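Local coordinates for odorant binding protein (AGAP010409-PA) (Anopheles gambiae, PDB 3L4A) that probably binds odorant molecules, as a secreted, mainly helical carrier protein of the PBP/GOBP family with three disulfide bonds, at residues L60-W64 and F77-R82; N50-D54 and R99-F104; I8-S12 and K24-R28; N63-G68 and D110-Y114. All coordinates share one frame; numbering follows the deposited sequence.

Contact 1: residues L60-W64 and F77-R82; sequences LQANW and FVAKHR
Leu60 and Val78 mark the closest backbone approach, their CA atoms 6.3 Å apart, where the first turns of helix 60-66 meet helix 75-87. The short segments run at 120° to one another with axes 10.7 Å apart at their nearest, and no hydrogen bond joins them; the contact is made by side-chain packing and two carbonyl oxygens.

Leu60 is a knob in a hole made by Phe77, Val78, His81 and Arg82. Its two methyls divide the work: CD2 rests on His81 CB at 3.6 Å, while CD1 reaches Arg82 CG at 3.7 Å and also faces the Val78 carbonyl oxygen. The Leu60 O atom meets the edge of the Phe77 ring, near its plane, 3.5 Å from CE1; the same oxygen accepts the helical bond from Trp64 N.

One turn on, Trp64 and Phe77 form a T-shaped pair, centroids 4.9 Å apart and planes at 63°. The six-membered half of the indole directs its edge at the phenylalanine face, and Trp64 CE3 sits over the ring centre. With CG of Phe77 anti to the backbone N (chi1 173°), the phenyl stands between the helices, and His81 CD2 lies over its opposite face. The ring is thus clamped from both sides.

The polar ends look elsewhere: Trp64 NE1 bonds to Asp71 in the connection between the helices, and Arg82 NH2 to the carbonyl of Trp134, a residue of the C-terminal purification tag. On the side of helix 108-117, His81 NE2 makes a weak hydrogen bond to Asp110.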
loop_
_atom_site.group_PDB
_atom_site.type_symbol
_atom_site.label_atom_id
_atom_site.label_comp_id
_atom_site.label_asym_id
_atom_site.label_seq_id
_atom_site.Cartn_x
_atom_site.Cartn_y
_atom_site.Cartn_z
ATOM N N LEU A 60 -3.146 -6.490 -7.286
ATOM C CA LEU A 60 -3.542 -5.414 -8.175
ATOM C C LEU A 60 -5.066 -5.292 -8.362
ATOM O O LEU A 60 -5.591 -4.194 -8.535
ATOM C CB LEU A 60 -2.799 -5.541 -9.512
ATOM C CG LEU A 60 -1.280 -5.409 -9.342
ATOM C CD1 LEU A 60 -0.520 -5.713 -10.639
ATOM C CD2 LEU A 60 -0.926 -4.034 -8.825
ATOM N N GLN A 61 -5.779 -6.417 -8.338
ATOM C CA GLN A 61 -7.235 -6.359 -8.433
ATOM C C GLN A 61 -7.863 -5.731 -7.186
ATOM O O GLN A 61 -8.767 -4.897 -7.287
ATOM C CB GLN A 61 -7.826 -7.748 -8.683
ATOM C CG GLN A 61 -9.343 -7.744 -8.715
ATOM C CD GLN A 61 -9.912 -6.938 -9.871
ATOM O OE1 GLN A 61 -9.319 -6.883 -10.955
ATOM N NE2 GLN A 61 -11.059 -6.315 -9.656
ATOM N N ALA A 62 -7.361 -6.123 -6.016
ATOM C CA ALA A 62 -7.824 -5.544 -4.757
ATOM C C ALA A 62 -7.575 -4.035 -4.711
ATOM O O ALA A 62 -8.424 -3.262 -4.281
ATOM C CB ALA A 62 -7.160 -6.231 -3.581
ATOM N N ASN A 63 -6.400 -3.614 -5.164
ATOM C CA ASN A 63 -6.110 -2.187 -5.241
ATOM C C ASN A 63 -6.969 -1.438 -6.266
ATOM O O ASN A 63 -7.408 -0.315 -6.029
ATOM C CB ASN A 63 -4.614 -1.962 -5.464
ATOM C CG ASN A 63 -3.826 -2.130 -4.191
ATOM O OD1 ASN A 63 -3.710 -1.190 -3.397
ATOM N ND2 ASN A 63 -3.305 -3.327 -3.962
ATOM N N TRP A 64 -7.222 -2.071 -7.409
ATOM C CA TRP A 64 -8.116 -1.502 -8.409
ATOM C C TRP A 64 -9.472 -1.240 -7.770
ATOM O O TRP A 64 -10.049 -0.174 -7.933
ATOM C CB TRP A 64 -8.253 -2.489 -9.573
ATOM C CG TRP A 64 -9.240 -2.097 -10.641
ATOM C CD1 TRP A 64 -10.492 -2.626 -10.838
ATOM C CD2 TRP A 64 -9.050 -1.130 -11.676
ATOM N NE1 TRP A 64 -11.088 -2.033 -11.918
ATOM C CE2 TRP A 64 -10.230 -1.110 -12.454
ATOM C CE3 TRP A 64 -8.003 -0.270 -12.019
ATOM C CZ2 TRP A 64 -10.383 -0.275 -13.552
ATOM C CZ3 TRP A 64 -8.159 0.564 -13.110
ATOM C CH2 TRP A 64 -9.344 0.557 -13.865
ATOM N N PHE A 77 -3.579 -1.108 -16.468
ATOM C CA PHE A 77 -3.327 -0.868 -15.043
ATOM C C PHE A 77 -2.532 -2.039 -14.466
ATOM O O PHE A 77 -1.528 -1.860 -13.766
ATOM C CB PHE A 77 -4.662 -0.698 -14.308
ATOM C CG PHE A 77 -4.544 -0.600 -12.809
ATOM C CD1 PHE A 77 -4.565 -1.742 -12.017
ATOM C CD2 PHE A 77 -4.449 0.638 -12.188
ATOM C CE1 PHE A 77 -4.474 -1.652 -10.631
ATOM C CE2 PHE A 77 -4.361 0.728 -10.810
ATOM C CZ PHE A 77 -4.371 -0.412 -10.035
ATOM N N VAL A 78 -2.966 -3.256 -14.770
ATOM C CA VAL A 78 -2.271 -4.432 -14.299
ATOM C C VAL A 78 -0.847 -4.474 -14.867
ATOM O O VAL A 78 0.116 -4.678 -14.135
ATOM C CB VAL A 78 -3.029 -5.715 -14.676
ATOM C CG1 VAL A 78 -2.237 -6.933 -14.264
ATOM C CG2 VAL A 78 -4.429 -5.708 -14.033
ATOM N N ALA A 79 -0.716 -4.274 -16.177
ATOM C CA ALA A 79 0.591 -4.332 -16.826
ATOM C C ALA A 79 1.554 -3.291 -16.273
ATOM O O ALA A 79 2.713 -3.589 -15.995
ATOM C CB ALA A 79 0.431 -4.124 -18.320
ATOM N N LYS A 80 1.066 -2.066 -16.141
ATOM C CA LYS A 80 1.917 -0.973 -15.708
ATOM C C LYS A 80 2.432 -1.229 -14.299
ATOM O O LYS A 80 3.620 -1.053 -14.023
ATOM C CB LYS A 80 1.190 0.364 -15.832
ATOM C CG LYS A 80 0.187 0.678 -14.769
ATOM C CD LYS A 80 -0.576 1.953 -15.144
ATOM C CE LYS A 80 0.370 3.129 -15.419
ATOM N NZ LYS A 80 -0.380 4.427 -15.587
ATOM N N HIS A 81 1.559 -1.700 -13.417
ATOM C CA HIS A 81 1.994 -1.927 -12.042
ATOM C C HIS A 81 2.822 -3.184 -11.853
ATOM O O HIS A 81 3.763 -3.192 -11.063
ATOM C CB HIS A 81 0.821 -1.850 -11.073
ATOM C CG HIS A 81 0.273 -0.471 -10.963
ATOM N ND1 HIS A 81 1.047 0.588 -10.536
ATOM C CD2 HIS A 81 -0.931 0.047 -11.293
ATOM C CE1 HIS A 81 0.326 1.694 -10.570
ATOM N NE2 HIS A 81 -0.877 1.394 -11.023
ATOM N N ARG A 82 2.495 -4.245 -12.581
ATOM C CA ARG A 82 3.352 -5.429 -12.563
ATOM C C ARG A 82 4.783 -5.029 -12.923
ATOM O O ARG A 82 5.727 -5.415 -12.248
ATOM C CB ARG A 82 2.865 -6.492 -13.545
ATOM C CG ARG A 82 1.693 -7.321 -13.071
ATOM C CD ARG A 82 1.541 -8.560 -13.947
ATOM N NE ARG A 82 0.243 -9.208 -13.776
ATOM C CZ ARG A 82 -0.052 -10.048 -12.792
ATOM N NH1 ARG A 82 -1.261 -10.593 -12.721
ATOM N NH2 ARG A 82 0.862 -10.346 -11.876
#

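Contact 2: residues N50-D54 and R99-F104; sequences NLYDD and RAYSAF
Asp54 and Ala100 bring the two backbones to 7.2 Å, CA to CA, where the chain leaving the Schellman motif at Asn50, extended only at 52-53, passes helix 96-105. Tyr52, in the short strand 52-53, carries most of the contact. Its CG is anti to the backbone N (chi1 179°), which sends the ring out from the strand and across the helix.

Ala100 CB lies over one face of that ring, 3.9 Å from the Tyr52 centroid and 29° off the normal, a CH-pi contact. Ala103 CB approaches Tyr52 CE1 at 3.8 Å. The hydroxyl end runs past the helix backbone, with Tyr52 OH 3.5 Å from Ala100 CA, and touches the aliphatic part of Arg99.

At the root of the side chain, Tyr52 CB packs against Phe104 CE2 at 3.5 Å; the two ring planes are inclined to each other. Leu51 CB meets the edge of the Phe104 ring, 4.0 Å from CZ.

The one polar link is at the other end. Arg99, bent at chi3, turns NH1 back to the Asp54 carbonyl oxygen in a weak bond of 3.1 Å, bent to 133° at the hydrogen, with the oxygen near the guanidinium plane. NH2 of Arg99 holds the Ile93 carbonyl, and the Asp54 carboxylate pairs with Arg43.

Helix 36-48 touches both partners, through Leu47 on Tyr52 and Val42 on Phe104. Val58 of the paired strand 57-58 packs on Tyr52 and Ala103, and Leu51 and Phe104 also reach helix 60-66.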
loop_
_atom_site.group_PDB
_atom_site.type_symbol
_atom_site.label_atom_id
_atom_site.label_comp_id
_atom_site.label_asym_id
_atom_site.label_seq_id
_atom_site.Cartn_x
_atom_site.Cartn_y
_atom_site.Cartn_z
ATOM N N ASN A 50 -5.882 -6.649 3.024
ATOM C CA ASN A 50 -5.526 -7.655 2.020
ATOM C C ASN A 50 -5.235 -7.063 0.650
ATOM O O ASN A 50 -5.570 -7.627 -0.393
ATOM C CB ASN A 50 -6.531 -8.806 1.941
ATOM C CG ASN A 50 -5.860 -10.114 1.583
ATOM O OD1 ASN A 50 -4.631 -10.219 1.644
ATOM N ND2 ASN A 50 -6.649 -11.116 1.211
ATOM N N LEU A 51 -4.559 -5.920 0.680
ATOM C CA LEU A 51 -4.068 -5.245 -0.521
ATOM C C LEU A 51 -2.650 -5.685 -0.836
ATOM O O LEU A 51 -2.121 -5.377 -1.904
ATOM C CB LEU A 51 -4.037 -3.736 -0.287
ATOM C CG LEU A 51 -5.361 -3.057 0.015
ATOM C CD1 LEU A 51 -5.137 -1.614 0.437
ATOM C CD2 LEU A 51 -6.267 -3.127 -1.208
ATOM N N TYR A 52 -2.034 -6.385 0.106
ATOM C CA TYR A 52 -0.605 -6.643 0.060
ATOM C C TYR A 52 -0.272 -7.874 0.867
ATOM O O TYR A 52 -0.968 -8.230 1.825
ATOM C CB TYR A 52 0.184 -5.442 0.624
ATOM C CG TYR A 52 1.682 -5.662 0.619
ATOM C CD1 TYR A 52 2.435 -5.399 -0.516
ATOM C CD2 TYR A 52 2.350 -6.143 1.750
ATOM C CE1 TYR A 52 3.801 -5.620 -0.539
ATOM C CE2 TYR A 52 3.727 -6.360 1.734
ATOM C CZ TYR A 52 4.447 -6.090 0.584
ATOM O OH TYR A 52 5.806 -6.292 0.530
ATOM N N ASP A 53 0.831 -8.495 0.482
ATOM C CA ASP A 53 1.300 -9.706 1.097
ATOM C C ASP A 53 2.827 -9.728 1.013
ATOM O O ASP A 53 3.378 -9.394 -0.027
ATOM C CB ASP A 53 0.706 -10.875 0.307
ATOM C CG ASP A 53 0.973 -12.188 0.954
ATOM O OD1 ASP A 53 0.075 -12.658 1.679
ATOM O OD2 ASP A 53 2.092 -12.724 0.779
ATOM N N ASP A 54 3.508 -10.108 2.092
ATOM C CA ASP A 54 4.970 -10.087 2.105
ATOM C C ASP A 54 5.554 -10.975 1.018
ATOM O O ASP A 54 6.612 -10.674 0.463
ATOM C CB ASP A 54 5.518 -10.524 3.467
ATOM C CG ASP A 54 5.168 -9.556 4.572
ATOM O OD1 ASP A 54 5.334 -8.335 4.372
ATOM O OD2 ASP A 54 4.727 -10.014 5.644
ATOM N N ARG A 99 10.093 -3.001 2.181
ATOM C CA ARG A 99 9.607 -3.673 0.983
ATOM C C ARG A 99 8.165 -3.276 0.657
ATOM O O ARG A 99 7.850 -2.943 -0.493
ATOM C CB ARG A 99 9.724 -5.191 1.133
ATOM C CG ARG A 99 9.406 -5.961 -0.135
ATOM C CD ARG A 99 9.232 -7.437 0.149
ATOM N NE ARG A 99 10.476 -8.024 0.631
ATOM C CZ ARG A 99 10.570 -9.246 1.140
ATOM N NH1 ARG A 99 9.488 -10.009 1.237
ATOM N NH2 ARG A 99 11.744 -9.699 1.559
ATOM N N ALA A 100 7.288 -3.317 1.659
ATOM C CA ALA A 100 5.892 -2.959 1.442
ATOM C C ALA A 100 5.771 -1.500 1.033
ATOM O O ALA A 100 5.001 -1.161 0.140
ATOM C CB ALA A 100 5.055 -3.230 2.699
ATOM N N TYR A 101 6.526 -0.625 1.692
ATOM C CA TYR A 101 6.453 0.791 1.371
ATOM C C TYR A 101 6.910 1.051 -0.067
ATOM O O TYR A 101 6.250 1.782 -0.816
ATOM C CB TYR A 101 7.293 1.592 2.364
ATOM C CG TYR A 101 7.154 3.089 2.216
ATOM C CD1 TYR A 101 8.080 3.819 1.482
ATOM C CD2 TYR A 101 6.111 3.777 2.824
ATOM C CE1 TYR A 101 7.955 5.192 1.344
ATOM C CE2 TYR A 101 5.976 5.155 2.689
ATOM C CZ TYR A 101 6.907 5.851 1.948
ATOM O OH TYR A 101 6.797 7.216 1.803
ATOM N N SER A 102 8.029 0.437 -0.448
ATOM C CA SER A 102 8.526 0.545 -1.813
ATOM C C SER A 102 7.488 0.050 -2.813
ATOM O O SER A 102 7.245 0.686 -3.837
ATOM C CB SER A 102 9.828 -0.230 -1.991
ATOM O OG SER A 102 10.330 -0.046 -3.305
ATOM N N ALA A 103 6.864 -1.083 -2.512
ATOM C CA ALA A 103 5.845 -1.635 -3.394
ATOM C C ALA A 103 4.724 -0.630 -3.608
ATOM O O ALA A 103 4.332 -0.351 -4.745
ATOM C CB ALA A 103 5.297 -2.936 -2.815
ATOM N N PHE A 104 4.211 -0.072 -2.516
ATOM C CA PHE A 104 3.087 0.844 -2.627
ATOM C C PHE A 104 3.426 2.163 -3.324
ATOM O O PHE A 104 2.540 2.831 -3.852
ATOM C CB PHE A 104 2.424 1.069 -1.270
ATOM C CG PHE A 104 1.430 -0.007 -0.906
ATOM C CD1 PHE A 104 0.186 -0.051 -1.518
ATOM C CD2 PHE A 104 1.747 -0.980 0.037
ATOM C CE1 PHE A 104 -0.733 -1.040 -1.197
ATOM C CE2 PHE A 104 0.831 -1.967 0.370
ATOM C CZ PHE A 104 -0.412 -1.994 -0.249
#

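Contact 3: residues I8-S12 and K24-R28; sequences IESCS and KVHYR
The guanidinium of Arg28 meets Glu9 with its edge: OE1 lies in the guanidinium plane, 2.9 Å from NH2, and the N-H points at it almost straight, at 172°. The carboxylate is turned out of that plane. The arrangement is a three-residue salt-bridge network across a roughly antiparallel helix pair, segments 8-12 and 24-28, which run at 145° with axes 11.5 Å apart.

Glu9 is gripped through both oxygens, each on its syn side and each partner somewhat out of the carboxylate plane. OE1 takes Arg28, and OE2 takes Lys24 NZ at 2.8 Å. The bend of Glu9 at chi2 (-60°) brings its carboxylate across the two basic chains, which it crosses at about a right angle. A water also lies between Glu9 OE1 and Arg28 NE, unusually close to the carboxylate. Held from several directions, the carboxylate is probably stabilised in its charged form.

Ile8 lies beside the network with its CD1 toward the carbonyl oxygen of Tyr27, at 4.3 Å, a loose van der Waals contact. Beneath these helices, Cys11 is disulfide-bonded to Cys44, and the Tyr27 ring stacks on Phe41, both partners belonging to helix 36-48.

Ser12 has two conformers. In the one described, Ser12 CB packs on the Lys24 chain, 3.9 Å from CD, and the hydroxyl donates to the Glu9 carbonyl and accepts from a second water, whose oxygen also takes a hydrogen bond from Lys24 NZ.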
loop_
_atom_site.group_PDB
_atom_site.type_symbol
_atom_site.label_atom_id
_atom_site.label_comp_id
_atom_site.label_asym_id
_atom_site.label_seq_id
_atom_site.Cartn_x
_atom_site.Cartn_y
_atom_site.Cartn_z
ATOM N N ILE A 8 -6.755 1.903 10.676
ATOM C CA ILE A 8 -5.758 2.909 11.036
ATOM C C ILE A 8 -5.431 2.837 12.531
ATOM O O ILE A 8 -4.260 2.837 12.938
ATOM C CB ILE A 8 -6.213 4.334 10.660
ATOM C CG1 ILE A 8 -6.126 4.533 9.145
ATOM C CG2 ILE A 8 -5.358 5.366 11.378
ATOM C CD1 ILE A 8 -6.727 5.840 8.669
ATOM N N GLU A 9 -6.469 2.755 13.357
ATOM C CA GLU A 9 -6.252 2.681 14.792
ATOM C C GLU A 9 -5.525 1.396 15.190
ATOM O O GLU A 9 -4.572 1.426 15.961
ATOM C CB GLU A 9 -7.582 2.807 15.540
ATOM C CG GLU A 9 -8.393 4.039 15.130
ATOM C CD GLU A 9 -7.651 5.326 15.390
ATOM O OE1 GLU A 9 -7.774 6.263 14.575
ATOM O OE2 GLU A 9 -6.932 5.398 16.405
ATOM N N SER A 10 -5.965 0.259 14.650
ATOM C CA SER A 10 -5.333 -1.008 14.994
ATOM C C SER A 10 -3.882 -1.058 14.527
ATOM O O SER A 10 -3.008 -1.531 15.242
ATOM C CB SER A 10 -6.133 -2.176 14.423
ATOM O OG SER A 10 -7.416 -2.213 15.029
ATOM N N CYS A 11 -3.626 -0.567 13.322
ATOM C CA CYS A 11 -2.254 -0.553 12.826
ATOM C C CYS A 11 -1.362 0.417 13.610
ATOM O O CYS A 11 -0.171 0.174 13.776
ATOM C CB CYS A 11 -2.208 -0.284 11.326
ATOM S SG CYS A 11 -2.616 -1.758 10.354
ATOM N N SER A 12 -1.942 1.507 14.101
ATOM C CA SER A 12 -1.171 2.428 14.921
ATOM C C SER A 12 -0.745 1.746 16.218
ATOM O O SER A 12 0.303 2.060 16.775
ATOM C CB SER A 12 -1.955 3.709 15.208
ATOM O OG SER A 12 -2.915 3.507 16.233
ATOM N N LYS A 24 -0.298 10.275 12.803
ATOM C CA LYS A 24 -1.678 9.875 12.520
ATOM C C LYS A 24 -2.489 10.960 11.813
ATOM O O LYS A 24 -3.439 10.662 11.080
ATOM C CB LYS A 24 -2.376 9.381 13.785
ATOM C CG LYS A 24 -1.923 7.995 14.201
ATOM C CD LYS A 24 -2.558 7.571 15.509
ATOM C CE LYS A 24 -4.040 7.279 15.328
ATOM N NZ LYS A 24 -4.706 7.064 16.641
ATOM N N VAL A 25 -2.108 12.215 12.017
ATOM C CA VAL A 25 -2.703 13.293 11.242
ATOM C C VAL A 25 -2.394 13.080 9.761
ATOM O O VAL A 25 -3.269 13.252 8.910
ATOM C CB VAL A 25 -2.194 14.677 11.690
ATOM C CG1 VAL A 25 -2.636 15.748 10.698
ATOM C CG2 VAL A 25 -2.691 14.998 13.094
ATOM N N HIS A 26 -1.151 12.720 9.454
ATOM C CA HIS A 26 -0.764 12.431 8.075
ATOM C C HIS A 26 -1.559 11.252 7.531
ATOM O O HIS A 26 -2.125 11.322 6.440
ATOM C CB HIS A 26 0.726 12.118 7.979
ATOM C CG HIS A 26 1.610 13.314 8.131
ATOM N ND1 HIS A 26 1.732 14.277 7.154
ATOM C CD2 HIS A 26 2.437 13.689 9.136
ATOM C CE1 HIS A 26 2.586 15.202 7.555
ATOM N NE2 HIS A 26 3.028 14.869 8.755
ATOM N N TYR A 27 -1.610 10.168 8.299
ATOM C CA TYR A 27 -2.273 8.952 7.839
ATOM C C TYR A 27 -3.750 9.178 7.510
ATOM O O TYR A 27 -4.269 8.636 6.530
ATOM C CB TYR A 27 -2.132 7.835 8.876
ATOM C CG TYR A 27 -0.703 7.501 9.241
ATOM C CD1 TYR A 27 0.351 7.823 8.393
ATOM C CD2 TYR A 27 -0.413 6.847 10.428
ATOM C CE1 TYR A 27 1.658 7.511 8.729
ATOM C CE2 TYR A 27 0.883 6.518 10.766
ATOM C CZ TYR A 27 1.914 6.856 9.919
ATOM O OH TYR A 27 3.204 6.535 10.265
ATOM N N ARG A 28 -4.431 9.965 8.336
ATOM C CA ARG A 28 -5.846 10.251 8.107
ATOM C C ARG A 28 -6.021 11.165 6.894
ATOM O O ARG A 28 -7.111 11.260 6.331
ATOM C CB ARG A 28 -6.483 10.866 9.357
ATOM C CG ARG A 28 -6.563 9.899 10.529
ATOM C CD ARG A 28 -6.928 10.605 11.826
ATOM N NE ARG A 28 -7.160 9.654 12.910
ATOM C CZ ARG A 28 -7.161 9.977 14.201
ATOM N NH1 ARG A 28 -6.936 11.230 14.572
ATOM N NH2 ARG A 28 -7.382 9.046 15.120
HETATM O O HOH W 1 -8.564 6.962 12.261
HETATM O O HOH W 2 -3.507 5.131 18.317
#

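Contact 4: residues N63-G68 and D110-Y114; sequences NWENLG and DYEMY
The first torsion of Leu67 (-72°) places its CG beside the backbone N, and its side chain meets that of Tyr111 between the segments. They cross there at about a right angle. Asn66 differs: with CG anti to its N (chi1 -162°), its amide swings round to the phenol end of Tyr111.

Leu67 CD2 lies over one face of the Tyr111 ring in a CH-pi contact, 3.7 Å from the centroid and 15° off the normal. Leu67 CD2 also touches Tyr114 CB at 3.8 Å, while the other branch, CD1, reaches Asp110 CB. Residues 66 to 68 then pass along Tyr114, the Leu67 carbonyl oxygen standing over its ring face, 3.3 Å from CD1. Gly68 follows the same face, its CA 3.7 Å from the Tyr114 hydroxyl oxygen.

Two asparagines meet the phenol of Tyr111. Tyr111 OH donates to Asn63 OD1 at 2.7 Å, the amide standing nearly perpendicular to the ring, and accepts from Asn66 ND2 at 3.0 Å along a nearly straight bond.

Asn63 is itself held, its ND2 bonded to the carbonyls of Asp59 and Leu51, which fixes the orientation of the amide and presents OD1 to the phenol. The hydroxyl of Tyr111 therefore acts as donor and acceptor at once, a directional polar link between the end of helix 60-66 and helix 108-117 beside an apolar leucine-tyrosine contact.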
loop_
_atom_site.group_PDB
_atom_site.type_symbol
_atom_site.label_atom_id
_atom_site.label_comp_id
_atom_site.label_asym_id
_atom_site.label_seq_id
_atom_site.Cartn_x
_atom_site.Cartn_y
_atom_site.Cartn_z
ATOM N N ASN A 63 -6.400 -3.614 -5.164
ATOM C CA ASN A 63 -6.110 -2.187 -5.241
ATOM C C ASN A 63 -6.969 -1.438 -6.266
ATOM O O ASN A 63 -7.408 -0.315 -6.029
ATOM C CB ASN A 63 -4.614 -1.962 -5.464
ATOM C CG ASN A 63 -3.826 -2.130 -4.191
ATOM O OD1 ASN A 63 -3.710 -1.190 -3.397
ATOM N ND2 ASN A 63 -3.305 -3.327 -3.962
ATOM N N TRP A 64 -7.222 -2.071 -7.409
ATOM C CA TRP A 64 -8.116 -1.502 -8.409
ATOM C C TRP A 64 -9.472 -1.240 -7.770
ATOM O O TRP A 64 -10.049 -0.174 -7.933
ATOM C CB TRP A 64 -8.253 -2.489 -9.573
ATOM C CG TRP A 64 -9.240 -2.097 -10.641
ATOM C CD1 TRP A 64 -10.492 -2.626 -10.838
ATOM C CD2 TRP A 64 -9.050 -1.130 -11.676
ATOM N NE1 TRP A 64 -11.088 -2.033 -11.918
ATOM C CE2 TRP A 64 -10.230 -1.110 -12.454
ATOM C CE3 TRP A 64 -8.003 -0.270 -12.019
ATOM C CZ2 TRP A 64 -10.383 -0.275 -13.552
ATOM C CZ3 TRP A 64 -8.159 0.564 -13.110
ATOM C CH2 TRP A 64 -9.344 0.557 -13.865
ATOM N N GLU A 65 -9.959 -2.214 -7.017
ATOM C CA GLU A 65 -11.247 -2.064 -6.352
ATOM C C GLU A 65 -11.195 -0.999 -5.256
ATOM O O GLU A 65 -12.182 -0.307 -5.012
ATOM C CB GLU A 65 -11.713 -3.413 -5.806
ATOM C CG GLU A 65 -12.067 -4.399 -6.907
ATOM C CD GLU A 65 -12.368 -5.798 -6.385
ATOM O OE1 GLU A 65 -12.611 -5.956 -5.170
ATOM O OE2 GLU A 65 -12.368 -6.746 -7.197
ATOM N N ASN A 66 -10.035 -0.847 -4.626
ATOM C CA ASN A 66 -9.863 0.156 -3.571
ATOM C C ASN A 66 -9.717 1.573 -4.132
ATOM O O ASN A 66 -9.713 2.550 -3.381
ATOM C CB ASN A 66 -8.662 -0.214 -2.696
ATOM C CG ASN A 66 -8.664 0.506 -1.353
ATOM O OD1 ASN A 66 -9.704 0.639 -0.710
ATOM N ND2 ASN A 66 -7.490 0.965 -0.925
ATOM N N LEU A 67 -9.612 1.672 -5.455
ATOM C CA LEU A 67 -9.527 2.944 -6.161
ATOM C C LEU A 67 -10.879 3.344 -6.754
ATOM O O LEU A 67 -10.951 4.129 -7.704
ATOM C CB LEU A 67 -8.476 2.864 -7.274
ATOM C CG LEU A 67 -7.035 2.827 -6.765
ATOM C CD1 LEU A 67 -6.096 2.361 -7.865
ATOM C CD2 LEU A 67 -6.621 4.194 -6.255
ATOM N N GLY A 68 -11.951 2.775 -6.210
ATOM C CA GLY A 68 -13.293 3.179 -6.591
ATOM C C GLY A 68 -13.880 2.415 -7.763
ATOM O O GLY A 68 -14.775 2.919 -8.444
ATOM N N ASP A 110 -1.834 6.731 -8.638
ATOM C CA ASP A 110 -3.212 6.273 -8.756
ATOM C C ASP A 110 -4.048 6.695 -7.556
ATOM O O ASP A 110 -5.177 7.173 -7.705
ATOM C CB ASP A 110 -3.250 4.752 -8.903
ATOM C CG ASP A 110 -2.392 4.260 -10.043
ATOM O OD1 ASP A 110 -2.951 3.950 -11.111
ATOM O OD2 ASP A 110 -1.157 4.205 -9.876
ATOM N N TYR A 111 -3.501 6.507 -6.364
ATOM C CA TYR A 111 -4.235 6.833 -5.156
ATOM C C TYR A 111 -4.427 8.335 -5.045
ATOM O O TYR A 111 -5.497 8.802 -4.653
ATOM C CB TYR A 111 -3.545 6.252 -3.916
ATOM C CG TYR A 111 -3.977 4.828 -3.637
ATOM C CD1 TYR A 111 -5.182 4.569 -3.004
ATOM C CD2 TYR A 111 -3.197 3.746 -4.028
ATOM C CE1 TYR A 111 -5.603 3.280 -2.753
ATOM C CE2 TYR A 111 -3.606 2.440 -3.782
ATOM C CZ TYR A 111 -4.813 2.215 -3.147
ATOM O OH TYR A 111 -5.244 0.931 -2.882
ATOM N N GLU A 112 -3.406 9.091 -5.427
ATOM C CA GLU A 112 -3.506 10.545 -5.351
ATOM C C GLU A 112 -4.540 11.074 -6.342
ATOM O O GLU A 112 -5.297 11.984 -6.019
ATOM C CB GLU A 112 -2.136 11.219 -5.510
ATOM C CG GLU A 112 -1.192 10.844 -4.376
ATOM C CD GLU A 112 -0.058 11.831 -4.172
ATOM O OE1 GLU A 112 -0.075 12.910 -4.801
ATOM O OE2 GLU A 112 0.851 11.522 -3.371
ATOM N N MET A 113 -4.605 10.489 -7.531
ATOM C CA MET A 113 -5.603 10.930 -8.495
ATOM C C MET A 113 -7.003 10.631 -7.974
ATOM O O MET A 113 -7.908 11.459 -8.077
ATOM C CB MET A 113 -5.397 10.262 -9.850
ATOM C CG MET A 113 -6.254 10.878 -10.935
ATOM S SD MET A 113 -5.864 10.243 -12.567
ATOM C CE MET A 113 -6.624 8.624 -12.492
ATOM N N TYR A 114 -7.174 9.438 -7.417
ATOM C CA TYR A 114 -8.459 9.020 -6.880
ATOM C C TYR A 114 -8.885 9.926 -5.729
ATOM O O TYR A 114 -10.049 10.314 -5.630
ATOM C CB TYR A 114 -8.377 7.568 -6.411
ATOM C CG TYR A 114 -9.625 7.079 -5.718
ATOM C CD1 TYR A 114 -10.863 7.179 -6.335
ATOM C CD2 TYR A 114 -9.566 6.506 -4.455
ATOM C CE1 TYR A 114 -12.011 6.734 -5.710
ATOM C CE2 TYR A 114 -10.715 6.050 -3.823
ATOM C CZ TYR A 114 -11.931 6.168 -4.459
ATOM O OH TYR A 114 -13.081 5.722 -3.845
#

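Overall arrangement
Contacts 1, 2 and 4 form one connected group, whereas contact 3 stands apart. Contacts 1 and 4 share Asn63 and Trp64 of helix 60-66, with centres about 10 Å apart, so this short helix is held by both helix 75-87 and helix 108-117. Contact 2 touches both through Asn63, its centre about 13 Å from contact 1 and 15 Å from contact 4. Along the chain, contact 3 closes first; contact 2 then spans contact 1, and the segments of contacts 2 and 4 alternate. Contact 3 pairs the N-terminal helices, about 25 Å from contact 1, centre to centre, across the chain's centre. Contacts 1, 2 and 4 join mid-chain to later helices, and Cys11-Cys44 ties contact 3 to helix 36-48.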